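Malate dehydrogenase (Naegleria fowleri, PDB 6UM4) probably catalyses the reversible, NAD-dependent oxidation of malate to oxaloacetate, as malate dehydrogenases do. Local coordinates at residues E207-N210 against D216-V219; A230-A235 against K412-L417; W307-F312 against N393-D398. All coordinates share one frame; numbering follows the deposited sequence.

Contact 1 of 3, residues E207-N210 against D216-V219; sequences EALN and DVLV
V217 offers one methyl and V219 both to L209, a leucine near the end of helix 191-212 that meets V217 just before strand 218-221 and V219 within it. The setting is a beta-alpha-beta unit of the Rossmann-type NAD-binding domain: strand 176-179 is followed, after a loop, by helix 191-212, and the chain then returns through a short connection to strand 218-221, parallel to the first. Packing of the helix on its own return strand illustrates how such a unit closes on apolar branches.

Taken in order, the second segment begins to touch at V217, still in the loop before the strand. Its CG2 lies 4.3 Å from CD2 of L209, a loose approach, and its CA is the nearest to that of L209, at 8.5 Å. V217 also packs on I240. L218 then turns its side chain to the far side, against Y176 and N244, while its backbone pairs with D175 and A177. The chain comes back to the helix at V219, whose backbone bonds to N244 and T246 and so carries the parallel sheet on to strand 245-247.

V219 and L209 reach toward each other tip to tip. L209 also touches A177 of strand 176-179 and F171 of helix 167-171, and is buried. In V219, CG1 stands anti to the backbone N (chi1 -176°), which spreads both methyls before the leucine: CD1 of L209 is 3.8 Å from V219 CG2 and 3.9 Å from V219 CG1.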
loop_
_atom_site.group_PDB
_atom_site.type_symbol
_atom_site.label_atom_id
_atom_site.label_comp_id
_atom_site.label_asym_id
_atom_site.label_seq_id
_atom_site.Cartn_x
_atom_site.Cartn_y
_atom_site.Cartn_z
ATOM N N GLU A 207 28.578 -8.198 -3.467
ATOM C CA GLU A 207 29.529 -8.164 -4.572
ATOM C C GLU A 207 28.936 -7.429 -5.766
ATOM O O GLU A 207 29.599 -6.592 -6.391
ATOM C CB GLU A 207 29.932 -9.594 -4.951
ATOM C CG GLU A 207 30.940 -10.234 -3.996
ATOM C CD GLU A 207 31.122 -11.728 -4.220
ATOM O OE1 GLU A 207 30.307 -12.340 -4.944
ATOM O OE2 GLU A 207 32.069 -12.300 -3.640
ATOM N N ALA A 208 27.679 -7.729 -6.096
ATOM C CA ALA A 208 27.031 -7.060 -7.225
ATOM C C ALA A 208 26.807 -5.584 -6.923
ATOM O O ALA A 208 27.023 -4.729 -7.790
ATOM C CB ALA A 208 25.703 -7.749 -7.554
ATOM N N LEU A 209 26.370 -5.278 -5.693
ATOM C CA LEU A 209 26.170 -3.891 -5.280
ATOM C C LEU A 209 27.460 -3.104 -5.412
ATOM O O LEU A 209 27.478 -2.003 -5.977
ATOM C CB LEU A 209 25.653 -3.833 -3.832
ATOM C CG LEU A 209 24.144 -3.894 -3.523
ATOM C CD1 LEU A 209 23.871 -4.283 -2.055
ATOM C CD2 LEU A 209 23.437 -2.577 -3.844
ATOM N N ASN A 210 28.560 -3.663 -4.897
ATOM C CA ASN A 210 29.819 -2.945 -4.919
ATOM C C ASN A 210 30.223 -2.635 -6.347
ATOM O O ASN A 210 30.691 -1.531 -6.642
ATOM C CB ASN A 210 30.909 -3.754 -4.208
ATOM C CG ASN A 210 32.075 -2.894 -3.786
ATOM O OD1 ASN A 210 32.007 -2.215 -2.771
ATOM N ND2 ASN A 210 33.153 -2.911 -4.570
ATOM N N ASP A 216 27.039 6.274 -3.750
ATOM C CA ASP A 216 26.327 6.724 -2.558
ATOM C C ASP A 216 25.114 5.862 -2.244
ATOM O O ASP A 216 24.210 6.327 -1.540
ATOM C CB ASP A 216 25.878 8.180 -2.715
ATOM C CG ASP A 216 27.042 9.152 -2.811
ATOM O OD1 ASP A 216 28.142 8.836 -2.298
ATOM O OD2 ASP A 216 26.850 10.241 -3.400
ATOM N N VAL A 217 25.055 4.641 -2.788
ATOM C CA VAL A 217 23.859 3.818 -2.657
ATOM C C VAL A 217 23.553 3.562 -1.180
ATOM O O VAL A 217 24.457 3.366 -0.353
ATOM C CB VAL A 217 24.023 2.503 -3.440
ATOM C CG1 VAL A 217 25.245 1.741 -2.937
ATOM C CG2 VAL A 217 22.760 1.637 -3.322
ATOM N N LEU A 218 22.270 3.613 -0.836
ATOM C CA LEU A 218 21.802 3.211 0.486
ATOM C C LEU A 218 21.102 1.874 0.339
ATOM O O LEU A 218 20.270 1.706 -0.563
ATOM C CB LEU A 218 20.873 4.259 1.115
ATOM C CG LEU A 218 21.450 5.679 1.218
ATOM C CD1 LEU A 218 20.429 6.627 1.823
ATOM C CD2 LEU A 218 22.783 5.701 2.037
ATOM N N VAL A 219 21.475 0.921 1.196
ATOM C CA VAL A 219 20.999 -0.459 1.118
ATOM C C VAL A 219 20.258 -0.794 2.406
ATOM O O VAL A 219 20.831 -0.695 3.503
ATOM C CB VAL A 219 22.157 -1.453 0.903
ATOM C CG1 VAL A 219 21.617 -2.848 0.741
ATOM C CG2 VAL A 219 23.009 -1.069 -0.296
#

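Contact 2 of 3, residues A230-A235 against K412-L417; sequences AMITSA and KIVENL
I232 projects from helix 226-235 onto V414 and L417, near the C-terminal part of helix 394-414. The contact is an interdomain one: helix 226-235 belongs to the Rossmann-type NAD-binding domain, whereas helix 394-414 is part of the alpha/beta C-terminal domain of the lactate/malate dehydrogenase family. It exemplifies how a segment far along the sequence packs on the other domain through a few apolar groups.

The conformation of I232 decides most of the geometry. Its ethyl branch leaves beside the backbone N (chi1 -70°) and bends again at chi2, -65°, which carries CD1 into the angle between the two partners. There CD1 meets V414 CG2 at 3.8 Å and L417 CB at 3.9 Å. The isoleucine and the valine cross obliquely, with the I232 CG1 methylene adding a second touch on V414 CG2 at 4.0 Å.

V414 presents that CG2 methyl from between its own backbone N and carbonyl carbon. The same methyl receives M231, whose side chain starts off to one side of the contact and is bent at both chi2 and chi3, so that the terminal CE swings back to within 4.1 Å of V414 CG2. M231 also packs on W371 and L418.

Helix 191-212 adds a further wall, A199 lying against both I232 and L417, and M195 against V414. Beside the apolar patch, N236 ND2 bonds to the carbonyl oxygens of I232 and L417, bridging the two segments; that same L417 O lies 3.8 Å from I232 CD1.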
loop_
_atom_site.group_PDB
_atom_site.type_symbol
_atom_site.label_atom_id
_atom_site.label_comp_id
_atom_site.label_asym_id
_atom_site.label_seq_id
_atom_site.Cartn_x
_atom_site.Cartn_y
_atom_site.Cartn_z
ATOM N N ALA A 230 22.981 -8.114 6.595
ATOM C CA ALA A 230 23.559 -6.801 6.310
ATOM C C ALA A 230 25.069 -6.816 6.510
ATOM O O ALA A 230 25.830 -6.252 5.703
ATOM C CB ALA A 230 22.915 -5.752 7.221
ATOM N N MET A 231 25.517 -7.465 7.585
ATOM C CA MET A 231 26.941 -7.563 7.855
ATOM C C MET A 231 27.672 -8.290 6.733
ATOM O O MET A 231 28.784 -7.907 6.358
ATOM C CB MET A 231 27.155 -8.284 9.174
ATOM C CG MET A 231 28.629 -8.336 9.562
ATOM S SD MET A 231 28.910 -9.868 10.434
ATOM C CE MET A 231 28.646 -11.021 9.098
ATOM N N ILE A 232 27.103 -9.395 6.246
ATOM C CA ILE A 232 27.715 -10.116 5.131
ATOM C C ILE A 232 27.726 -9.256 3.869
ATOM O O ILE A 232 28.691 -9.273 3.092
ATOM C CB ILE A 232 26.993 -11.452 4.885
ATOM C CG1 ILE A 232 27.276 -12.421 6.025
ATOM C CG2 ILE A 232 27.469 -12.064 3.566
ATOM C CD1 ILE A 232 28.734 -12.831 6.105
ATOM N N THR A 233 26.631 -8.542 3.612
ATOM C CA THR A 233 26.582 -7.669 2.441
ATOM C C THR A 233 27.729 -6.668 2.479
ATOM O O THR A 233 28.472 -6.509 1.503
ATOM C CB THR A 233 25.251 -6.925 2.387
ATOM O OG1 THR A 233 24.169 -7.859 2.413
ATOM C CG2 THR A 233 25.169 -6.086 1.113
ATOM N N SER A 234 27.875 -5.987 3.619
ATOM C CA SER A 234 28.888 -4.956 3.778
ATOM C C SER A 234 30.290 -5.537 3.700
ATOM O O SER A 234 31.182 -4.926 3.106
ATOM C CB SER A 234 28.670 -4.238 5.113
ATOM O OG SER A 234 29.622 -3.208 5.324
ATOM N N ALA A 235 30.505 -6.712 4.304
ATOM C CA ALA A 235 31.834 -7.320 4.289
ATOM C C ALA A 235 32.291 -7.626 2.878
ATOM O O ALA A 235 33.495 -7.699 2.618
ATOM C CB ALA A 235 31.847 -8.607 5.104
ATOM N N LYS A 412 29.843 -15.819 13.988
ATOM C CA LYS A 412 30.757 -16.958 13.953
ATOM C C LYS A 412 30.246 -18.049 13.026
ATOM O O LYS A 412 31.043 -18.721 12.366
ATOM C CB LYS A 412 30.964 -17.527 15.358
ATOM N N ILE A 413 28.927 -18.228 12.944
ATOM C CA ILE A 413 28.390 -19.280 12.091
ATOM C C ILE A 413 28.639 -18.970 10.621
ATOM O O ILE A 413 28.980 -19.864 9.841
ATOM C CB ILE A 413 26.897 -19.488 12.383
ATOM C CG1 ILE A 413 26.738 -20.213 13.719
ATOM C CG2 ILE A 413 26.214 -20.204 11.211
ATOM C CD1 ILE A 413 25.321 -20.318 14.185
ATOM N N VAL A 414 28.534 -17.702 10.225
ATOM C CA VAL A 414 28.678 -17.348 8.816
ATOM C C VAL A 414 30.052 -16.767 8.505
ATOM O O VAL A 414 30.248 -16.226 7.410
ATOM C CB VAL A 414 27.575 -16.380 8.361
ATOM C CG1 VAL A 414 26.218 -16.991 8.611
ATOM C CG2 VAL A 414 27.702 -15.010 9.058
ATOM N N GLU A 415 31.021 -16.894 9.425
ATOM C CA GLU A 415 32.306 -16.205 9.281
ATOM C C GLU A 415 33.028 -16.522 7.975
ATOM O O GLU A 415 33.849 -15.717 7.522
ATOM C CB GLU A 415 33.212 -16.550 10.457
ATOM C CG GLU A 415 33.714 -17.992 10.438
ATOM C CD GLU A 415 34.278 -18.434 11.781
ATOM O OE1 GLU A 415 34.430 -17.575 12.682
ATOM O OE2 GLU A 415 34.560 -19.644 11.935
ATOM N N ASN A 416 32.750 -17.668 7.356
ATOM C CA ASN A 416 33.464 -18.039 6.139
ATOM C C ASN A 416 33.000 -17.276 4.902
ATOM O O ASN A 416 33.624 -17.407 3.846
ATOM C CB ASN A 416 33.338 -19.541 5.889
ATOM C CG ASN A 416 34.101 -20.354 6.904
ATOM O OD1 ASN A 416 35.127 -19.911 7.428
ATOM N ND2 ASN A 416 33.605 -21.552 7.199
ATOM N N LEU A 417 31.928 -16.495 5.001
ATOM C CA LEU A 417 31.476 -15.647 3.910
ATOM C C LEU A 417 31.970 -14.212 4.062
ATOM O O LEU A 417 31.405 -13.296 3.449
ATOM C CB LEU A 417 29.953 -15.711 3.797
ATOM C CG LEU A 417 29.582 -17.154 3.430
ATOM C CD1 LEU A 417 28.734 -17.856 4.496
ATOM C CD2 LEU A 417 28.930 -17.212 2.069
#

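Contact 3 of 3, residues W307-F312 against N393-D398; sequences WITNEF and NSFSAD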
loop_
_atom_site.group_PDB
_atom_site.type_symbol
_atom_site.label_atom_id
_atom_site.label_comp_id
_atom_site.label_asym_id
_atom_site.label_seq_id
_atom_site.Cartn_x
_atom_site.Cartn_y
_atom_site.Cartn_z
ATOM N N TRP A 307 5.694 -4.884 34.284
ATOM C CA TRP A 307 4.897 -4.887 33.064
ATOM C C TRP A 307 5.806 -4.920 31.839
ATOM O O TRP A 307 5.543 -5.647 30.874
ATOM C CB TRP A 307 3.991 -3.659 33.023
ATOM C CG TRP A 307 3.278 -3.491 31.699
ATOM C CD1 TRP A 307 2.158 -4.150 31.281
ATOM C CD2 TRP A 307 3.650 -2.615 30.625
ATOM N NE1 TRP A 307 1.803 -3.730 30.018
ATOM C CE2 TRP A 307 2.700 -2.785 29.595
ATOM C CE3 TRP A 307 4.679 -1.687 30.445
ATOM C CZ2 TRP A 307 2.760 -2.078 28.395
ATOM C CZ3 TRP A 307 4.737 -0.984 29.253
ATOM C CH2 TRP A 307 3.785 -1.183 28.245
ATOM N N ILE A 308 6.893 -4.149 31.875
ATOM C CA ILE A 308 7.862 -4.166 30.781
ATOM C C ILE A 308 8.355 -5.583 30.553
ATOM O O ILE A 308 8.346 -6.095 29.429
ATOM C CB ILE A 308 9.033 -3.217 31.090
ATOM C CG1 ILE A 308 8.550 -1.774 31.138
ATOM C CG2 ILE A 308 10.145 -3.389 30.064
ATOM C CD1 ILE A 308 9.656 -0.805 31.398
ATOM N N THR A 309 8.778 -6.239 31.635
ATOM C CA THR A 309 9.413 -7.545 31.529
ATOM C C THR A 309 8.405 -8.634 31.188
ATOM O O THR A 309 8.697 -9.534 30.390
ATOM C CB THR A 309 10.122 -7.878 32.838
ATOM O OG1 THR A 309 11.163 -6.921 33.059
ATOM C CG2 THR A 309 10.756 -9.260 32.750
ATOM N N ASN A 310 7.223 -8.596 31.800
ATOM C CA ASN A 310 6.307 -9.718 31.655
ATOM C C ASN A 310 5.329 -9.558 30.507
ATOM O O ASN A 310 4.754 -10.561 30.064
ATOM C CB ASN A 310 5.521 -9.951 32.945
ATOM C CG ASN A 310 6.422 -10.246 34.119
ATOM O OD1 ASN A 310 7.483 -10.852 33.959
ATOM N ND2 ASN A 310 5.985 -9.880 35.307
ATOM N N GLU A 311 5.104 -8.333 30.031
ATOM C CA GLU A 311 4.129 -8.153 28.973
ATOM C C GLU A 311 4.714 -7.392 27.793
ATOM O O GLU A 311 4.760 -7.919 26.674
ATOM C CB GLU A 311 2.884 -7.447 29.513
ATOM C CG GLU A 311 2.126 -8.267 30.538
ATOM C CD GLU A 311 0.776 -7.658 30.883
ATOM O OE1 GLU A 311 -0.044 -7.417 29.960
ATOM O OE2 GLU A 311 0.548 -7.397 32.086
ATOM N N PHE A 312 5.157 -6.157 28.028
ATOM C CA PHE A 312 5.554 -5.300 26.915
ATOM C C PHE A 312 6.630 -5.961 26.063
ATOM O O PHE A 312 6.437 -6.187 24.865
ATOM C CB PHE A 312 6.039 -3.952 27.438
ATOM C CG PHE A 312 6.556 -3.055 26.369
ATOM C CD1 PHE A 312 5.671 -2.403 25.506
ATOM C CD2 PHE A 312 7.930 -2.876 26.200
ATOM C CE1 PHE A 312 6.134 -1.558 24.502
ATOM C CE2 PHE A 312 8.412 -2.041 25.193
ATOM C CZ PHE A 312 7.522 -1.382 24.336
ATOM N N ASN A 393 21.203 1.496 32.339
ATOM C CA ASN A 393 21.120 0.793 33.610
ATOM C C ASN A 393 21.383 -0.699 33.445
ATOM O O ASN A 393 21.512 -1.228 32.340
ATOM C CB ASN A 393 19.762 0.989 34.285
ATOM C CG ASN A 393 18.590 0.573 33.414
ATOM O OD1 ASN A 393 18.556 -0.521 32.822
ATOM N ND2 ASN A 393 17.568 1.420 33.409
ATOM N N SER A 394 21.427 -1.379 34.587
ATOM C CA SER A 394 21.832 -2.779 34.630
ATOM C C SER A 394 20.800 -3.683 33.971
ATOM O O SER A 394 21.156 -4.700 33.365
ATOM C CB SER A 394 22.064 -3.199 36.085
ATOM O OG SER A 394 21.939 -4.602 36.221
ATOM N N PHE A 395 19.514 -3.357 34.105
ATOM C CA PHE A 395 18.514 -4.148 33.400
ATOM C C PHE A 395 18.677 -3.998 31.898
ATOM O O PHE A 395 18.625 -4.988 31.158
ATOM C CB PHE A 395 17.104 -3.735 33.795
ATOM C CG PHE A 395 16.045 -4.435 33.005
ATOM C CD1 PHE A 395 15.865 -5.807 33.135
ATOM C CD2 PHE A 395 15.250 -3.740 32.107
ATOM C CE1 PHE A 395 14.892 -6.475 32.409
ATOM C CE2 PHE A 395 14.274 -4.399 31.384
ATOM C CZ PHE A 395 14.099 -5.768 31.522
ATOM N N SER A 396 18.892 -2.767 31.435
ATOM C CA SER A 396 19.134 -2.550 30.012
ATOM C C SER A 396 20.430 -3.218 29.565
ATOM O O SER A 396 20.479 -3.826 28.491
ATOM C CB SER A 396 19.167 -1.057 29.694
ATOM O OG SER A 396 17.898 -0.474 29.863
ATOM N N ALA A 397 21.508 -3.069 30.344
ATOM C CA ALA A 397 22.783 -3.646 29.921
ATOM C C ALA A 397 22.681 -5.155 29.765
ATOM O O ALA A 397 23.230 -5.728 28.818
ATOM C CB ALA A 397 23.895 -3.286 30.910
ATOM N N ASP A 398 21.984 -5.813 30.693
ATOM C CA ASP A 398 21.795 -7.257 30.609
ATOM C C ASP A 398 21.101 -7.644 29.315
ATOM O O ASP A 398 21.490 -8.609 28.647
ATOM C CB ASP A 398 20.961 -7.754 31.787
ATOM C CG ASP A 398 21.714 -7.749 33.102
ATOM O OD1 ASP A 398 22.944 -7.487 33.145
ATOM O OD2 ASP A 398 21.033 -8.005 34.113
#
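F395 carries this contact, its ring reaching from the first turn of helix 394-414 to T309 and I308 on helix 305-317. A chi1 of 175° points the ring away from the backbone N and out toward helix 305-317. The far end of the ring does the touching: CZ is 3.5 Å from T309 OG1, and CE1 is 3.8 Å from the same oxygen. The approach is oblique, and the two side chains cross at a slant. The hydroxyl has its stronger polar partner one turn back in its own helix, where OG1 bonds to the carbonyl of E305, so its meeting with the aromatic ring is a packing contact.

I308 adds a lighter touch, its CG2 methyl lying 4.5 Å from F395 CE2, while its side chain also packs on L288. Together T309, I308 and F395 make a helix-to-helix contact at the surface of the alpha/beta C-terminal domain, where a single aromatic ring spans most of the gap between backbones whose nearest CA atoms, those of T309 and F395, are 9.9 Å apart.

The base of the ring's helix is secured by an N-cap. N393 OD1 accepts from S396 N at 2.7 Å in a nearly straight bond, with an N-H...O angle of 164°, and S396 OG has a partner in Y285. The opposing helix widens into a pi-type turn at 308-312, where W307 O receives two backbone N-H groups from opposite faces of its plane: E311 N at 2.8 Å and F312 N at 2.9 Å.

In the fold
Contacts 1 and 2 are buried and contact 3 lies at the surface, and the chemistry follows that division. Aliphatic methyls dominate the first two, whereas at 307-312 against 393-398 a ring meets a hydroxyl beside a capped helix start. Contact 1 works within the NAD-binding domain and contact 3 within the C-terminal domain; contact 2 joins the two. Helix 394-414 serves contacts 2 and 3 near its two ends; the centres of contacts 2 and 3 are about 30 Å apart, with contact 3 nested inside the loop that contact 2 closes. Contacts 1 and 2 touch, L209 CD1 lying 3.9 Å from T233 CG2.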